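Local coordinates for helicase of the snf2/rad54 family (Sulfolobus solfataricus, PDB 1Z5Z), which probably couples ATP hydrolysis to movement along DNA, as a SWI2/SNF2-family ATPase of which this is the C-terminal, RecA-like domain, at residues 107-112 and 165-170. Sequence-based numbering, arbitrary orientation.
Sequences EALDEG and VKFIVL
In the helicase C-terminal domain, a parallel-sheet fold of the RecA-like type, the turn at the end of helix 96-110 meets the residues entering strand 167-171 through L109 and G112 on one side and K166 and F167 on the other. The helix closes in a Schellman motif: G112 leaves the helical conformation with a positive phi of 74°, and two bonds lead back into the last turn. The turn leads into strand 115-119, which lies next to strand 167-171 in the sheet, so the contact ties a helix terminus to the neighbour of the strand it feeds.

The apolar half is small. L109 brings its two methyls up to CZ, the para carbon of the F167 ring, its side chain crossing that of F167 at about a right angle. Both methyls share this ring atom: L109 CD2 lies 3.8 Å from F167 CZ and L109 CD1 3.9 Å from it. CD2 approaches the ring obliquely and also touches the root of the lysine chain, 4.0 Å from K166 CB. With CG of F167 anti to its carbonyl carbon, chi1 of -57° brings the far end of the ring nearer to the helix end; the ring is buried, packing also on I115 and on I132 and L136 of helix 122-136. L136 and I115 touch L109 as well, which makes this leucine part of a larger apolar cluster at the edge of the domain core.

The polar half lies beside it, at the partly exposed border. K166 bends at chi2 (-67°) and then runs out nearly straight past the L109 methyl to the turn, while its own backbone is hydrogen-bonded to I115. At the end of that chain, the ammonium gives a weak hydrogen bond to the glycine carbonyl, with K166 NZ 3.1 Å from G112 O.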
ATOM      1  N   GLU A 107     -17.731  -7.557  -5.382  1.00 43.32           N
ATOM      2  CA  GLU A 107     -17.746  -8.102  -6.714  1.00 45.44           C
ATOM      3  C   GLU A 107     -17.000  -9.452  -6.787  1.00 45.81           C
ATOM      4  O   GLU A 107     -17.475 -10.380  -7.424  1.00 46.84           O
ATOM      5  CB  GLU A 107     -17.126  -7.105  -7.704  1.00 45.58           C
ATOM      6  CG  GLU A 107     -16.546  -7.758  -8.936  1.00 51.59           C
ATOM      7  CD  GLU A 107     -16.047  -6.760  -9.960  1.00 55.59           C
ATOM      8  OE1 GLU A 107     -15.128  -7.104 -10.737  1.00 61.03           O
ATOM      9  OE2 GLU A 107     -16.574  -5.636 -10.003  1.00 59.35           O
ATOM     10  N   ALA A 108     -15.865  -9.593  -6.114  1.00 42.37           N
ATOM     11  CA  ALA A 108     -15.139 -10.843  -6.227  1.00 43.21           C
ATOM     12  C   ALA A 108     -15.787 -12.048  -5.539  1.00 45.04           C
ATOM     13  O   ALA A 108     -15.796 -13.146  -6.099  1.00 44.24           O
ATOM     14  CB  ALA A 108     -13.708 -10.664  -5.745  1.00 43.12           C
ATOM     15  N   LEU A 109     -16.316 -11.866  -4.336  1.00 47.20           N
ATOM     16  CA  LEU A 109     -16.935 -12.992  -3.646  1.00 50.42           C
ATOM     17  C   LEU A 109     -18.066 -13.517  -4.522  1.00 53.22           C
ATOM     18  O   LEU A 109     -18.219 -14.733  -4.706  1.00 54.00           O
ATOM     19  CB  LEU A 109     -17.472 -12.576  -2.269  1.00 46.30           C
ATOM     20  CG  LEU A 109     -16.426 -12.280  -1.186  1.00 45.56           C
ATOM     21  CD1 LEU A 109     -17.115 -11.944   0.110  1.00 46.64           C
ATOM     22  CD2 LEU A 109     -15.519 -13.489  -0.983  1.00 44.54           C
ATOM     23  N   ASP A 110     -18.838 -12.605  -5.100  1.00 55.36           N
ATOM     24  CA  ASP A 110     -19.930 -13.049  -5.947  1.00 58.23           C
ATOM     25  C   ASP A 110     -19.473 -13.931  -7.105  1.00 58.37           C
ATOM     26  O   ASP A 110     -20.228 -14.779  -7.571  1.00 59.69           O
ATOM     27  CB  ASP A 110     -20.736 -11.870  -6.468  1.00 62.71           C
ATOM     28  CG  ASP A 110     -22.182 -11.969  -6.057  1.00 69.24           C
ATOM     29  OD1 ASP A 110     -22.617 -11.171  -5.196  1.00 71.39           O
ATOM     30  OD2 ASP A 110     -22.871 -12.880  -6.574  1.00 69.22           O
ATOM     31  N   GLU A 111     -18.244 -13.733  -7.571  1.00 55.51           N
ATOM     32  CA  GLU A 111     -17.689 -14.544  -8.650  1.00 53.53           C
ATOM     33  C   GLU A 111     -17.062 -15.792  -8.015  1.00 52.13           C
ATOM     34  O   GLU A 111     -16.478 -16.616  -8.698  1.00 52.38           O
ATOM     35  CB  GLU A 111     -16.582 -13.775  -9.372  1.00 56.48           C
ATOM     36  CG  GLU A 111     -17.017 -12.711 -10.348  1.00 60.46           C
ATOM     37  CD  GLU A 111     -17.341 -13.288 -11.716  1.00 63.64           C
ATOM     38  OE1 GLU A 111     -16.787 -14.356 -12.082  1.00 63.71           O
ATOM     39  OE2 GLU A 111     -18.143 -12.659 -12.434  1.00 65.31           O
ATOM     40  N   GLY A 112     -17.148 -15.900  -6.693  1.00 50.45           N
ATOM     41  CA  GLY A 112     -16.555 -17.037  -6.013  1.00 47.16           C
ATOM     42  C   GLY A 112     -15.031 -16.981  -5.936  1.00 46.84           C
ATOM     43  O   GLY A 112     -14.373 -18.027  -5.797  1.00 43.89           O
ATOM     44  N   VAL A 165     -12.005 -21.034   2.551  1.00 54.24           N
ATOM     45  CA  VAL A 165     -11.178 -19.888   2.981  1.00 47.05           C
ATOM     46  C   VAL A 165     -11.085 -18.962   1.792  1.00 44.13           C
ATOM     47  O   VAL A 165     -10.416 -19.224   0.788  1.00 45.78           O
ATOM     48  CB  VAL A 165      -9.766 -20.343   3.414  1.00 47.31           C
ATOM     49  CG1 VAL A 165      -8.933 -19.165   3.915  1.00 44.35           C
ATOM     50  CG2 VAL A 165      -9.897 -21.388   4.502  1.00 49.73           C
ATOM     51  N   LYS A 166     -11.790 -17.859   1.905  1.00 39.85           N
ATOM     52  CA  LYS A 166     -11.865 -16.903   0.833  1.00 37.03           C
ATOM     53  C   LYS A 166     -10.820 -15.802   0.803  1.00 36.02           C
ATOM     54  O   LYS A 166     -10.666 -15.166  -0.233  1.00 33.88           O
ATOM     55  CB  LYS A 166     -13.254 -16.261   0.886  1.00 38.32           C
ATOM     56  CG  LYS A 166     -14.353 -17.239   0.490  1.00 47.60           C
ATOM     57  CD  LYS A 166     -14.210 -17.604  -0.981  1.00 48.64           C
ATOM     58  CE  LYS A 166     -15.233 -18.641  -1.411  1.00 53.43           C
ATOM     59  NZ  LYS A 166     -15.387 -18.612  -2.882  1.00 50.35           N
ATOM     60  N   PHE A 167     -10.137 -15.574   1.934  1.00 33.15           N
ATOM     61  CA  PHE A 167      -9.179 -14.489   2.078  1.00 33.46           C
ATOM     62  C   PHE A 167      -7.863 -14.878   2.726  1.00 32.99           C
ATOM     63  O   PHE A 167      -7.738 -15.901   3.433  1.00 30.50           O
ATOM     64  CB  PHE A 167      -9.754 -13.367   2.972  1.00 31.95           C
ATOM     65  CG  PHE A 167     -11.054 -12.786   2.508  1.00 34.67           C
ATOM     66  CD1 PHE A 167     -12.274 -13.347   2.908  1.00 37.04           C
ATOM     67  CD2 PHE A 167     -11.070 -11.681   1.670  1.00 34.61           C
ATOM     68  CE1 PHE A 167     -13.497 -12.814   2.474  1.00 34.07           C
ATOM     69  CE2 PHE A 167     -12.273 -11.141   1.228  1.00 32.91           C
ATOM     70  CZ  PHE A 167     -13.498 -11.710   1.629  1.00 35.70           C
ATOM     71  N   ILE A 168      -6.874 -14.041   2.453  1.00 30.30           N
ATOM     72  CA  ILE A 168      -5.576 -14.135   3.122  1.00 29.01           C
ATOM     73  C   ILE A 168      -4.961 -12.742   3.051  1.00 29.20           C
ATOM     74  O   ILE A 168      -5.018 -12.096   2.016  1.00 32.92           O
ATOM     75  CB  ILE A 168      -4.621 -15.195   2.506  1.00 29.84           C
ATOM     76  CG1 ILE A 168      -3.346 -15.261   3.357  1.00 25.94           C
ATOM     77  CG2 ILE A 168      -4.316 -14.896   1.011  1.00 31.12           C
ATOM     78  CD1 ILE A 168      -2.617 -16.611   3.256  1.00 29.92           C
ATOM     79  N   VAL A 169      -4.406 -12.252   4.156  1.00 31.37           N
ATOM     80  CA  VAL A 169      -3.790 -10.927   4.153  1.00 28.71           C
ATOM     81  C   VAL A 169      -2.310 -11.176   4.402  1.00 28.25           C
ATOM     82  O   VAL A 169      -1.941 -12.053   5.193  1.00 26.61           O
ATOM     83  CB  VAL A 169      -4.404  -9.983   5.243  1.00 29.86           C
ATOM     84  CG1 VAL A 169      -3.622  -8.700   5.305  1.00 28.95           C
ATOM     85  CG2 VAL A 169      -5.875  -9.647   4.913  1.00 31.03           C
ATOM     86  N   LEU A 170      -1.472 -10.458   3.666  1.00 28.06           N
ATOM     87  CA  LEU A 170      -0.021 -10.622   3.795  1.00 28.89           C
ATOM     88  C   LEU A 170       0.657  -9.281   3.956  1.00 30.42           C
ATOM     89  O   LEU A 170       0.396  -8.342   3.204  1.00 28.99           O
ATOM     90  CB  LEU A 170       0.562 -11.276   2.538  1.00 28.08           C
ATOM     91  CG  LEU A 170      -0.015 -12.651   2.152  1.00 29.81           C
ATOM     92  CD1 LEU A 170      -1.178 -12.515   1.125  1.00 27.55           C
ATOM     93  CD2 LEU A 170       1.106 -13.437   1.567  1.00 32.47           C
TER